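Local coordinates for heme peroxidase (Bacteroides thetaiotaomicron, PDB 2GVK), which is a dye-decolorizing peroxidase that probably binds heme and uses hydrogen peroxide to oxidise dyes and other substrates, at residues 40-45 against 67-72; 50-55 against 125-130; 151-156 against 259-264; 198-203 against 210-215; 236-241 against 277-282. All blocks are in the same frame, centred on the assembly; numbering follows the deposited sequence. Where two conformers were deposited one is given.

In the fold
Interactions 1 and 2 share helix 38-59 in the N-terminal half; their centres lie about 11 Å apart and they join where V45 CG1 meets L128 CD2 at 3.8 Å. Interactions 3, 4 and 5 belong to the C-terminal half. Interaction 4 is nested in the loop closed by interaction 3, with centres about 12 Å apart and I154 CD1 packed 3.4 Å from I212 CD1. Interaction 5 is centred about 19 Å from interaction 3, and its segment 277-282 is on helix 270-281, which follows strand 258-267. The side chains of T261 and M280 each come within about 4 Å of a bound acetate, which may mark a pocket. Interactions 2 and 3 both touch the third subunit.

Interaction 1: residues 40-45 against 67-72; sequences DKVKDV and CTMGFG
M69, a selenomethionine, leaves strand 67-72 with CG anti to its backbone N (chi1 180°) and stays extended to the end, which carries SE and CE across to V45 of the helix. V45 and V42 are turned alike, each with CG1 anti to the backbone N, so the same branch does the touching in both. V45 CG1 comes to 3.9 Å from M69 CE and equally close to SE, the two side chains crossing obliquely. One turn back, V42 CG1 meets the F71 ring at its edge, near the ring plane, 4.2 Å from F71 CE2. The same methyl approaches M69 CE at 4.3 Å. All four side chains are buried, and no hydrogen bond joins the segments. The axes of segments 40-45 and 67-72 approach to 11.7 Å at 146°, roughly antiparallel. F71 also meets F80 edge-to-face, and V45 also touches L132. A helix laid by aliphatic and aromatic side chains on one face of an antiparallel sheet is the build of the ferredoxin-like halves of the dimeric alpha+beta barrel fold.

Interaction 2: residues 50-55 against 125-130; sequences SAMIRS and ASILDE. With EDO (1,2-ethanediol), chain J.
Selenomethionine M52 on helix 38-59 inserts its CE between I127 and L128 of helix 118-131, packing together the two helices that cover one face of the N-terminal ferredoxin-like sheet. CE reaches them because M52 bends at its last torsion (chi3 63°) after an extended chi2. Along 125-130, A125 turns away from M52 and leans on I113 of strand 109-115, while S126 OG bonds back to E123 O. I127, in the conformer described, offers CG2, 3.6 Å from M52 CE. L128 brings CD2 to 3.9 Å from the same carbon. D129 faces another copy of the protein, where its OD2 is hydrogen-bonded to Y259 OH of the third subunit. With an alanine here, that tyrosine hydroxyl would probably lose its carboxylate partner and the subunit boundary a polar link. The other carboxylate oxygen, D129 OD1, accepts a hydrogen bond from O2 of a 1,2-ethanediol, probably taken up from the crystallisation liquor, 2.6 Å away.

Interaction 3: residues 151-156 against 259-264; sequences KAIIGF and YGTYFI
A type I turn from A152 to G155, closed by G155 N to A152 O at 2.9 Å, presents I153 to strand 259-264, where its CA lies 6.7 Å from that of T261. I153 does nearly all the touching. With CG1 anti to its backbone N (chi1 -157°), CG2 falls between the backbone N and the carbonyl carbon and rests 3.5 Å from G260 O. G260 has no side chain, and I153 packs on its peptide. The same methyl lies 3.8 Å from T261 OG1, the two side chains running past each other in opposite directions. The other branch ends with I153 CD1 at the edge of the Y259 ring, near its plane, 4.0 Å from Y259 CD2. The polar link goes through a water, which accepts from I153 N at 2.9 Å and lies 2.7 Å from T261 OG1. That hydroxyl is also hydrogen-bonded to H195 NE2. G155, with positive phi (90°), opens the GxxDG motif of dye-decolorizing peroxidases, whose aspartate is D158. Strand 258-267 runs antiparallel between 186-195 and 245-253; the turn's I154 and F156 pack on helix 205-212, while F122 of the third subunit touches I153.

Interaction 4: residues 198-203 against 210-215; sequences VAWNAL and KVIGRH
W200 meets V211 and I212 with the edge of its six-membered ring rather than a face. Its CG stands anti to the backbone N (chi1 177°), throwing the indole out from helix 197-201 so that CZ3 and CH2 lead. V211 comes in at the ring edge: CB lies in the plane of the indole and CG1 sits 3.8 Å from W200 CZ3, the two side chains sliding past each other in opposite directions. I212 crosses the tryptophan at about a right angle, and its CG1 and CD1 both lie 4.0 Å from W200 CH2. The two short helices, 197-201 and 205-212, are linked by a brief loop and belong to the helical connection between strands 186-195 and 245-253 of the C-terminal half, which also holds helix 232-235. On that loop L203, in the conformer described, adds a looser touch, CD1 to V211 CG2 at 4.2 Å. On the pyrrole side NE1 is hydrogen-bonded to I154 O; F295 also meets the indole edge-to-face. A leucine in place of W200 would probably leave I154 O without its indole N-H and open a gap beside V211 and I212.

Interaction 5: residues 236-241 against 277-282; sequences TNIGDD and LENMFI
N279 ND2 is gripped by two acceptors, the backbone O of V235 and a water 3.0 Å away. That water donates in turn to I238 O, again at 3.0 Å, so one solvent molecule joins the helix side chain to the loop backbone. No direct hydrogen bond crosses between the segments. I238 crosses N279 at about a right angle and lays its CG2 methyl 3.7 Å from N279 ND2, so the amide nitrogen has a hydrocarbon neighbour as well as its two polar partners. The loop that carries I238 leads from helix 232-235 to strand 245-253 and packs on helix 270-281, which follows strand 258-267 in the C-terminal ferredoxin-like half; that half, like the N-terminal one, pairs an antiparallel sheet with helices laid against it. The second touch is apolar. T236 holds OG1 in the position between its backbone N and carbonyl carbon (chi1 60°), from where it bonds to H232 O. Its CG2 is thereby turned to the helix, 3.7 Å from CG of selenomethionine M280 and 3.8 Å from M280 SE. The M280 chain bends at its last torsion (chi3 64°) and also packs on Y193 of strand 186-195. A 1,2-ethanediol and an acetate, both probably from the crystallisation liquor, lie about 4 Å from the M280 side chain.

Interaction 1: residues 40-45 against 67-72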
# COMPACT_ATOMS: atom_id res chain seq x y z
N ASP A 40 0.12 -35.57 -24.59
CA ASP A 40 0.30 -35.83 -23.15
C ASP A 40 0.79 -34.60 -22.39
O ASP A 40 0.37 -34.35 -21.26
CB ASP A 40 1.24 -36.98 -22.94
CG ASP A 40 0.60 -38.34 -23.22
OD1 ASP A 40 -0.64 -38.40 -23.41
OD2 ASP A 40 1.32 -39.36 -23.22
N LYS A 41 1.73 -33.87 -22.97
CA LYS A 41 2.27 -32.68 -22.30
C LYS A 41 1.21 -31.58 -22.19
O LYS A 41 1.07 -30.94 -21.15
CB LYS A 41 3.53 -32.18 -23.00
CG LYS A 41 4.71 -33.10 -22.73
CD LYS A 41 5.96 -32.67 -23.42
CE LYS A 41 7.10 -33.63 -23.12
NZ LYS A 41 8.23 -33.43 -24.05
N VAL A 42 0.41 -31.42 -23.23
CA VAL A 42 -0.67 -30.45 -23.18
C VAL A 42 -1.70 -30.87 -22.11
O VAL A 42 -2.18 -30.04 -21.34
CB VAL A 42 -1.35 -30.27 -24.56
CG1 VAL A 42 -2.67 -29.43 -24.44
CG2 VAL A 42 -0.38 -29.62 -25.54
N LYS A 43 -2.01 -32.16 -22.06
CA LYS A 43 -2.98 -32.66 -21.08
C LYS A 43 -2.46 -32.50 -19.65
O LYS A 43 -3.24 -32.21 -18.73
CB LYS A 43 -3.32 -34.13 -21.37
CG LYS A 43 -4.19 -34.31 -22.57
CD LYS A 43 -4.67 -35.75 -22.73
CE LYS A 43 -5.62 -35.88 -23.91
NZ LYS A 43 -6.27 -37.24 -23.97
N ASP A 44 -1.14 -32.63 -19.46
CA ASP A 44 -0.51 -32.39 -18.12
C ASP A 44 -0.76 -30.97 -17.67
O ASP A 44 -1.08 -30.73 -16.52
CB ASP A 44 1.01 -32.63 -18.16
CG ASP A 44 1.69 -32.32 -16.80
OD1 ASP A 44 1.45 -33.09 -15.83
OD2 ASP A 44 2.46 -31.32 -16.70
N VAL A 45 -0.61 -30.03 -18.59
CA VAL A 45 -0.89 -28.63 -18.25
C VAL A 45 -2.40 -28.45 -17.93
O VAL A 45 -2.76 -27.82 -16.94
CB VAL A 45 -0.46 -27.66 -19.37
CG1 VAL A 45 -0.94 -26.25 -19.08
CG2 VAL A 45 1.04 -27.67 -19.53
N CYS A 67 -4.38 -16.42 -14.91
CA CYS A 67 -4.00 -16.95 -16.20
C CYS A 67 -5.21 -17.63 -16.81
O CYS A 67 -5.97 -18.30 -16.11
CB CYS A 67 -2.86 -17.96 -16.10
SG CYS A 67 -2.17 -18.44 -17.72
N THR A 68 -5.41 -17.41 -18.09
CA THR A 68 -6.41 -18.16 -18.85
C THR A 68 -5.70 -18.95 -19.95
O THR A 68 -4.63 -18.53 -20.45
CB THR A 68 -7.46 -17.26 -19.47
OG1 THR A 68 -6.85 -16.41 -20.42
CG2 THR A 68 -8.12 -16.43 -18.43
N MSE A 69 -6.29 -20.09 -20.31
CA MSE A 69 -5.76 -21.00 -21.29
C MSE A 69 -6.84 -21.30 -22.31
O MSE A 69 -7.94 -21.71 -21.95
CB MSE A 69 -5.35 -22.29 -20.60
CG MSE A 69 -4.77 -23.35 -21.53
SE MSE A 69 -4.34 -24.98 -20.55
CE MSE A 69 -3.44 -25.92 -22.00
N GLY A 70 -6.51 -21.13 -23.58
CA GLY A 70 -7.44 -21.38 -24.66
C GLY A 70 -6.85 -22.21 -25.77
O GLY A 70 -5.62 -22.29 -25.92
N PHE A 71 -7.74 -22.79 -26.57
CA PHE A 71 -7.37 -23.69 -27.67
C PHE A 71 -7.89 -23.20 -29.01
O PHE A 71 -9.06 -22.86 -29.13
CB PHE A 71 -7.93 -25.10 -27.41
CG PHE A 71 -7.53 -25.67 -26.09
CD1 PHE A 71 -8.22 -25.34 -24.95
CD2 PHE A 71 -6.42 -26.48 -25.98
CE1 PHE A 71 -7.81 -25.81 -23.70
CE2 PHE A 71 -6.02 -26.97 -24.71
CZ PHE A 71 -6.71 -26.64 -23.60
N GLY A 72 -7.04 -23.29 -30.03
CA GLY A 72 -7.43 -23.00 -31.41
C GLY A 72 -8.37 -24.07 -31.96
O GLY A 72 -8.46 -25.16 -31.42

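Interaction 2: residues 50-55 against 125-130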
# COMPACT_ATOMS: atom_id res chain seq x y z
N SER A 50 -5.38 -25.37 -12.79
CA SER A 50 -5.99 -24.73 -11.64
C SER A 50 -5.07 -24.84 -10.39
O SER A 50 -5.01 -23.94 -9.59
CB SER A 50 -7.38 -25.30 -11.34
OG SER A 50 -7.31 -26.66 -11.00
N ALA A 51 -4.30 -25.93 -10.29
CA ALA A 51 -3.29 -26.08 -9.22
C ALA A 51 -2.18 -25.02 -9.33
O ALA A 51 -1.71 -24.49 -8.32
CB ALA A 51 -2.68 -27.47 -9.26
N MSE A 52 -1.74 -24.74 -10.55
CA MSE A 52 -0.71 -23.73 -10.77
C MSE A 52 -1.23 -22.35 -10.35
O MSE A 52 -0.50 -21.56 -9.75
CB MSE A 52 -0.28 -23.71 -12.22
CG MSE A 52 0.49 -24.97 -12.66
SE MSE A 52 0.85 -24.96 -14.57
CE MSE A 52 2.00 -23.34 -14.63
N ILE A 53 -2.50 -22.06 -10.66
CA ILE A 53 -3.12 -20.82 -10.25
C ILE A 53 -3.29 -20.78 -8.74
O ILE A 53 -2.99 -19.76 -8.10
CB ILE A 53 -4.49 -20.61 -10.96
CG1 ILE A 53 -4.27 -20.46 -12.47
CG2 ILE A 53 -5.22 -19.40 -10.37
CD1 ILE A 53 -5.53 -20.55 -13.29
N ARG A 54 -3.71 -21.91 -8.14
CA ARG A 54 -3.85 -21.98 -6.67
C ARG A 54 -2.53 -21.67 -6.00
O ARG A 54 -2.50 -21.01 -4.99
CB ARG A 54 -4.32 -23.37 -6.23
CG ARG A 54 -5.79 -23.57 -6.25
CD ARG A 54 -6.19 -24.83 -5.46
NE ARG A 54 -5.81 -26.07 -6.15
CZ ARG A 54 -6.48 -26.59 -7.19
NH1 ARG A 54 -7.57 -26.00 -7.65
NH2 ARG A 54 -6.06 -27.70 -7.76
N SER A 55 -1.45 -22.22 -6.53
CA SER A 55 -0.13 -22.00 -5.97
C SER A 55 0.22 -20.51 -5.95
O SER A 55 0.58 -19.94 -4.90
CB SER A 55 0.91 -22.80 -6.75
OG SER A 55 2.22 -22.55 -6.27
N ALA A 125 4.81 -18.52 -16.48
CA ALA A 125 5.18 -18.79 -17.84
C ALA A 125 6.39 -19.74 -17.94
O ALA A 125 6.45 -20.56 -18.84
CB ALA A 125 5.45 -17.48 -18.60
N SER A 126 7.34 -19.62 -17.02
CA SER A 126 8.52 -20.48 -17.04
C SER A 126 8.13 -21.93 -16.75
O SER A 126 8.70 -22.85 -17.33
CB SER A 126 9.59 -19.98 -16.04
OG SER A 126 9.23 -20.26 -14.70
N ILE A 127 7.15 -22.13 -15.88
CA ILE A 127 6.70 -23.47 -15.57
C ILE A 127 5.97 -24.07 -16.79
O ILE A 127 6.17 -25.23 -17.12
CB ILE A 127 5.84 -23.48 -14.30
CG1 ILE A 127 6.73 -23.11 -13.08
CG2 ILE A 127 5.21 -24.84 -14.10
CD1 ILE A 127 5.97 -22.67 -11.88
N LEU A 128 5.19 -23.24 -17.50
CA LEU A 128 4.55 -23.68 -18.76
C LEU A 128 5.61 -24.10 -19.78
O LEU A 128 5.48 -25.12 -20.44
CB LEU A 128 3.68 -22.56 -19.36
CG LEU A 128 2.44 -22.16 -18.58
CD1 LEU A 128 1.79 -20.94 -19.24
CD2 LEU A 128 1.46 -23.31 -18.49
N ASP A 129 6.68 -23.31 -19.88
CA ASP A 129 7.80 -23.62 -20.79
C ASP A 129 8.36 -25.00 -20.48
O ASP A 129 8.56 -25.83 -21.38
CB ASP A 129 8.89 -22.54 -20.65
CG ASP A 129 10.13 -22.81 -21.52
OD1 ASP A 129 9.98 -23.27 -22.70
OD2 ASP A 129 11.26 -22.50 -21.05
N GLU A 130 8.62 -25.25 -19.20
CA GLU A 130 9.15 -26.53 -18.75
C GLU A 130 8.20 -27.69 -19.03
O GLU A 130 8.61 -28.74 -19.53
CB GLU A 130 9.46 -26.47 -17.25
CG GLU A 130 10.64 -25.56 -16.91
CD GLU A 130 10.70 -25.17 -15.41
OE1 GLU A 130 9.81 -25.61 -14.62
OE2 GLU A 130 11.60 -24.38 -15.06
C1 EDO J . 11.09 -24.13 -26.41
O1 EDO J . 10.47 -23.21 -27.32
C2 EDO J . 11.77 -23.34 -25.31
O2 EDO J . 11.95 -24.13 -24.14

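Interaction 3: residues 151-156 against 259-264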
# COMPACT_ATOMS: atom_id res chain seq x y z
N LYS A 151 -5.12 3.80 -19.67
CA LYS A 151 -5.06 4.31 -21.04
C LYS A 151 -4.55 3.27 -22.01
O LYS A 151 -3.66 2.47 -21.70
CB LYS A 151 -4.14 5.54 -21.12
CG LYS A 151 -4.59 6.72 -20.29
CD LYS A 151 -3.68 7.92 -20.53
CE LYS A 151 -3.75 8.95 -19.38
NZ LYS A 151 -5.13 9.47 -19.15
N ALA A 152 -5.12 3.28 -23.21
CA ALA A 152 -4.52 2.63 -24.33
C ALA A 152 -3.28 3.44 -24.74
O ALA A 152 -3.11 4.59 -24.33
CB ALA A 152 -5.51 2.51 -25.48
N ILE A 153 -2.44 2.85 -25.55
CA ILE A 153 -1.17 3.46 -25.87
C ILE A 153 -1.35 4.76 -26.71
O ILE A 153 -0.45 5.60 -26.77
CB ILE A 153 -0.27 2.42 -26.59
CG1 ILE A 153 1.22 2.79 -26.44
CG2 ILE A 153 -0.67 2.27 -28.04
CD1 ILE A 153 2.14 1.65 -26.78
N ILE A 154 -2.53 4.92 -27.31
CA ILE A 154 -2.90 6.16 -28.04
C ILE A 154 -3.35 7.30 -27.09
O ILE A 154 -3.75 8.37 -27.54
CB ILE A 154 -4.01 5.89 -29.08
CG1 ILE A 154 -5.19 5.17 -28.39
CG2 ILE A 154 -3.46 5.08 -30.20
CD1 ILE A 154 -6.47 5.37 -29.05
N GLY A 155 -3.32 7.05 -25.78
CA GLY A 155 -3.50 8.11 -24.78
C GLY A 155 -4.91 8.37 -24.35
O GLY A 155 -5.20 9.39 -23.75
N PHE A 156 -5.81 7.46 -24.71
CA PHE A 156 -7.19 7.52 -24.31
C PHE A 156 -7.48 6.35 -23.40
O PHE A 156 -7.04 5.26 -23.65
CB PHE A 156 -8.10 7.42 -25.54
CG PHE A 156 -8.29 8.70 -26.27
CD1 PHE A 156 -7.27 9.22 -27.07
CD2 PHE A 156 -9.48 9.39 -26.19
CE1 PHE A 156 -7.46 10.39 -27.76
CE2 PHE A 156 -9.67 10.55 -26.89
CZ PHE A 156 -8.64 11.08 -27.65
N TYR A 259 5.04 0.89 -31.53
CA TYR A 259 3.97 1.09 -30.56
C TYR A 259 2.78 0.27 -30.98
O TYR A 259 2.36 0.34 -32.15
CB TYR A 259 3.56 2.55 -30.50
CG TYR A 259 4.66 3.49 -30.06
CD1 TYR A 259 5.61 3.94 -30.96
CD2 TYR A 259 4.71 3.96 -28.77
CE1 TYR A 259 6.62 4.78 -30.56
CE2 TYR A 259 5.71 4.84 -28.38
CZ TYR A 259 6.66 5.24 -29.28
OH TYR A 259 7.67 6.09 -28.86
N GLY A 260 2.24 -0.50 -30.06
CA GLY A 260 1.12 -1.38 -30.38
C GLY A 260 0.07 -1.55 -29.30
O GLY A 260 0.23 -1.13 -28.16
N THR A 261 -1.06 -2.13 -29.72
CA THR A 261 -2.14 -2.52 -28.84
C THR A 261 -2.38 -4.01 -29.05
O THR A 261 -2.53 -4.47 -30.19
CB THR A 261 -3.43 -1.75 -29.18
OG1 THR A 261 -3.30 -0.39 -28.82
CG2 THR A 261 -4.61 -2.35 -28.46
N TYR A 262 -2.40 -4.76 -27.96
CA TYR A 262 -2.76 -6.15 -28.03
C TYR A 262 -4.22 -6.27 -27.62
O TYR A 262 -4.57 -6.09 -26.45
CB TYR A 262 -1.86 -7.01 -27.10
CG TYR A 262 -1.81 -8.48 -27.48
CD1 TYR A 262 -2.89 -9.32 -27.22
CD2 TYR A 262 -0.69 -9.04 -28.12
CE1 TYR A 262 -2.88 -10.63 -27.59
CE2 TYR A 262 -0.67 -10.38 -28.48
CZ TYR A 262 -1.79 -11.16 -28.23
OH TYR A 262 -1.81 -12.50 -28.56
N PHE A 263 -5.08 -6.45 -28.61
CA PHE A 263 -6.49 -6.63 -28.38
C PHE A 263 -6.78 -8.04 -27.94
O PHE A 263 -6.31 -9.01 -28.56
CB PHE A 263 -7.29 -6.35 -29.66
CG PHE A 263 -8.73 -6.72 -29.56
CD1 PHE A 263 -9.62 -5.89 -28.94
CD2 PHE A 263 -9.18 -7.95 -29.99
CE1 PHE A 263 -10.99 -6.26 -28.78
CE2 PHE A 263 -10.54 -8.32 -29.83
CZ PHE A 263 -11.42 -7.45 -29.24
N ILE A 264 -7.57 -8.16 -26.87
CA ILE A 264 -8.07 -9.45 -26.46
C ILE A 264 -9.52 -9.26 -25.99
O ILE A 264 -9.82 -8.39 -25.18
CB ILE A 264 -7.18 -10.10 -25.37
CG1 ILE A 264 -7.70 -11.46 -24.98
CG2 ILE A 264 -7.06 -9.18 -24.14
CD1 ILE A 264 -6.70 -12.31 -24.29
O HOH W 1 -3.01 0.10 -26.13

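Interaction 4: residues 198-203 against 210-215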
# COMPACT_ATOMS: atom_id res chain seq x y z
N VAL A 198 3.26 8.50 -35.27
CA VAL A 198 3.63 9.79 -35.80
C VAL A 198 2.40 10.49 -36.39
O VAL A 198 2.11 11.63 -36.05
CB VAL A 198 4.76 9.67 -36.85
CG1 VAL A 198 4.97 10.98 -37.54
CG2 VAL A 198 6.04 9.20 -36.16
N ALA A 199 1.62 9.76 -37.18
CA ALA A 199 0.40 10.32 -37.75
C ALA A 199 -0.63 10.65 -36.66
O ALA A 199 -1.31 11.66 -36.73
CB ALA A 199 -0.17 9.38 -38.73
N TRP A 200 -0.76 9.76 -35.67
CA TRP A 200 -1.71 9.95 -34.57
C TRP A 200 -1.38 11.20 -33.77
O TRP A 200 -2.26 12.00 -33.47
CB TRP A 200 -1.70 8.73 -33.66
CG TRP A 200 -2.58 8.86 -32.47
CD1 TRP A 200 -2.20 8.97 -31.18
CD2 TRP A 200 -4.03 8.87 -32.47
NE1 TRP A 200 -3.29 9.08 -30.37
CE2 TRP A 200 -4.43 8.99 -31.13
CE3 TRP A 200 -5.01 8.80 -33.47
CZ2 TRP A 200 -5.78 9.02 -30.76
CZ3 TRP A 200 -6.35 8.83 -33.10
CH2 TRP A 200 -6.72 8.96 -31.76
N ASN A 201 -0.11 11.36 -33.44
CA ASN A 201 0.32 12.47 -32.61
C ASN A 201 0.23 13.81 -33.36
O ASN A 201 0.20 14.86 -32.75
CB ASN A 201 1.76 12.23 -32.10
CG ASN A 201 1.83 11.17 -30.98
OD1 ASN A 201 0.87 10.94 -30.25
ND2 ASN A 201 3.01 10.63 -30.77
N ALA A 202 0.16 13.76 -34.68
CA ALA A 202 0.02 14.96 -35.48
C ALA A 202 -1.42 15.49 -35.47
O ALA A 202 -1.67 16.63 -35.91
CB ALA A 202 0.48 14.69 -36.92
N LEU A 203 -2.38 14.66 -35.04
CA LEU A 203 -3.79 15.07 -34.94
C LEU A 203 -4.02 15.93 -33.72
O LEU A 203 -3.59 15.58 -32.63
CB LEU A 203 -4.69 13.84 -34.81
CG LEU A 203 -5.02 13.04 -36.03
CD1 LEU A 203 -5.92 11.88 -35.62
CD2 LEU A 203 -5.70 13.92 -37.10
N LYS A 210 -12.71 12.68 -32.03
CA LYS A 210 -13.68 12.28 -33.06
C LYS A 210 -13.37 10.90 -33.61
O LYS A 210 -14.26 10.18 -34.03
CB LYS A 210 -13.71 13.30 -34.17
CG LYS A 210 -14.33 14.62 -33.73
CD LYS A 210 -14.59 15.54 -34.82
CE LYS A 210 -15.25 16.81 -34.28
NZ LYS A 210 -16.34 16.48 -33.25
N VAL A 211 -12.09 10.54 -33.62
CA VAL A 211 -11.69 9.19 -34.01
C VAL A 211 -12.12 8.13 -32.94
O VAL A 211 -12.56 7.04 -33.28
CB VAL A 211 -10.15 9.10 -34.22
CG1 VAL A 211 -9.73 7.65 -34.47
CG2 VAL A 211 -9.72 10.00 -35.37
N ILE A 212 -12.02 8.50 -31.67
CA ILE A 212 -12.28 7.57 -30.58
C ILE A 212 -13.76 7.57 -30.16
O ILE A 212 -14.36 6.52 -29.99
CB ILE A 212 -11.41 7.90 -29.35
CG1 ILE A 212 -9.92 7.80 -29.72
CG2 ILE A 212 -11.75 6.98 -28.17
CD1 ILE A 212 -9.48 6.45 -30.23
N GLY A 213 -14.34 8.76 -30.07
CA GLY A 213 -15.73 8.91 -29.63
C GLY A 213 -15.89 9.25 -28.14
O GLY A 213 -17.00 9.22 -27.62
N ARG A 214 -14.77 9.54 -27.46
CA ARG A 214 -14.79 9.97 -26.06
C ARG A 214 -13.82 11.13 -25.88
O ARG A 214 -12.92 11.32 -26.70
CB ARG A 214 -14.38 8.80 -25.11
CG ARG A 214 -15.08 7.47 -25.39
CD ARG A 214 -14.74 6.43 -24.35
NE ARG A 214 -15.35 6.74 -23.07
CZ ARG A 214 -16.54 6.30 -22.66
NH1 ARG A 214 -17.26 5.48 -23.43
NH2 ARG A 214 -17.02 6.66 -21.48
N HIS A 215 -14.00 11.90 -24.82
CA HIS A 215 -13.09 13.00 -24.51
C HIS A 215 -11.78 12.47 -23.93
O HIS A 215 -11.77 11.47 -23.18
CB HIS A 215 -13.75 13.97 -23.56
CG HIS A 215 -14.86 14.75 -24.18
ND1 HIS A 215 -14.65 15.85 -24.98
CD2 HIS A 215 -16.21 14.56 -24.15
CE1 HIS A 215 -15.81 16.32 -25.39
NE2 HIS A 215 -16.77 15.56 -24.91

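Interaction 5: residues 236-241 against 277-282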
# COMPACT_ATOMS: atom_id res chain seq x y z
N THR A 236 -17.85 -0.08 -32.78
CA THR A 236 -17.53 -1.34 -32.01
C THR A 236 -18.59 -1.70 -30.97
O THR A 236 -18.57 -2.80 -30.41
CB THR A 236 -16.18 -1.30 -31.31
OG1 THR A 236 -16.14 -0.20 -30.37
CG2 THR A 236 -15.05 -1.17 -32.30
N ASN A 237 -19.45 -0.76 -30.65
CA ASN A 237 -20.59 -1.02 -29.79
C ASN A 237 -21.73 -1.34 -30.70
O ASN A 237 -22.34 -0.46 -31.24
N ILE A 238 -21.97 -2.64 -30.91
CA ILE A 238 -22.84 -3.06 -32.01
C ILE A 238 -24.29 -2.93 -31.69
O ILE A 238 -25.11 -2.92 -32.58
CB ILE A 238 -22.55 -4.51 -32.47
CG1 ILE A 238 -22.87 -5.52 -31.38
CG2 ILE A 238 -21.09 -4.63 -32.90
CD1 ILE A 238 -22.76 -6.96 -31.85
N GLY A 239 -24.61 -2.78 -30.40
CA GLY A 239 -25.98 -2.50 -29.99
C GLY A 239 -26.74 -3.73 -29.56
O GLY A 239 -26.19 -4.83 -29.52
N ASP A 240 -28.03 -3.54 -29.23
CA ASP A 240 -28.94 -4.64 -28.78
C ASP A 240 -28.40 -5.38 -27.54
O ASP A 240 -28.72 -6.56 -27.32
CB ASP A 240 -29.19 -5.65 -29.92
CG ASP A 240 -30.09 -5.06 -31.03
OD1 ASP A 240 -30.42 -3.83 -30.98
OD2 ASP A 240 -30.47 -5.84 -31.97
N ASP A 241 -27.65 -4.65 -26.70
CA ASP A 241 -27.04 -5.23 -25.52
C ASP A 241 -26.21 -6.50 -25.86
O ASP A 241 -26.28 -7.51 -25.15
CB ASP A 241 -28.08 -5.54 -24.47
CG ASP A 241 -27.50 -5.57 -23.05
OD1 ASP A 241 -26.50 -4.84 -22.80
OD2 ASP A 241 -28.05 -6.32 -22.19
N LEU A 277 -16.07 -6.81 -35.60
CA LEU A 277 -15.02 -6.79 -36.60
C LEU A 277 -15.56 -6.41 -37.98
O LEU A 277 -14.89 -5.69 -38.72
CB LEU A 277 -14.31 -8.14 -36.66
CG LEU A 277 -13.48 -8.52 -35.44
CD1 LEU A 277 -13.11 -9.99 -35.50
CD2 LEU A 277 -12.24 -7.67 -35.34
N GLU A 278 -16.72 -6.94 -38.34
CA GLU A 278 -17.36 -6.54 -39.62
C GLU A 278 -17.61 -5.02 -39.64
O GLU A 278 -17.28 -4.33 -40.62
CB GLU A 278 -18.67 -7.27 -39.83
CG GLU A 278 -18.52 -8.75 -40.17
CD GLU A 278 -19.88 -9.47 -40.22
OE1 GLU A 278 -20.93 -8.81 -40.01
OE2 GLU A 278 -19.89 -10.71 -40.45
N ASN A 279 -18.18 -4.49 -38.55
CA ASN A 279 -18.43 -3.06 -38.44
C ASN A 279 -17.14 -2.24 -38.61
O ASN A 279 -17.16 -1.15 -39.17
CB ASN A 279 -19.07 -2.71 -37.10
CG ASN A 279 -20.55 -3.04 -37.04
OD1 ASN A 279 -21.10 -3.68 -37.94
ND2 ASN A 279 -21.20 -2.63 -35.97
N MSE A 280 -16.04 -2.75 -38.07
CA MSE A 280 -14.76 -2.04 -38.11
C MSE A 280 -14.13 -2.08 -39.48
O MSE A 280 -13.73 -1.03 -40.03
CB MSE A 280 -13.78 -2.63 -37.11
CG MSE A 280 -14.15 -2.38 -35.68
SE MSE A 280 -13.01 -3.42 -34.50
CE MSE A 280 -11.25 -2.52 -34.95
N PHE A 281 -14.03 -3.28 -40.05
CA PHE A 281 -13.20 -3.48 -41.25
C PHE A 281 -13.97 -3.34 -42.55
O PHE A 281 -13.40 -2.93 -43.55
CB PHE A 281 -12.50 -4.85 -41.18
CG PHE A 281 -11.37 -4.88 -40.17
CD1 PHE A 281 -11.63 -5.10 -38.82
CD2 PHE A 281 -10.07 -4.62 -40.57
CE1 PHE A 281 -10.61 -5.10 -37.90
CE2 PHE A 281 -9.04 -4.63 -39.66
CZ PHE A 281 -9.31 -4.84 -38.32
N ILE A 282 -15.23 -3.74 -42.55
CA ILE A 282 -16.09 -3.57 -43.74
C ILE A 282 -16.88 -2.28 -43.64
O ILE A 282 -16.97 -1.51 -44.62
CB ILE A 282 -17.05 -4.75 -43.90
CG1 ILE A 282 -16.30 -6.08 -43.89
CG2 ILE A 282 -17.87 -4.60 -45.19
CD1 ILE A 282 -15.22 -6.19 -44.97
O HOH W 2 -24.12 -2.87 -35.40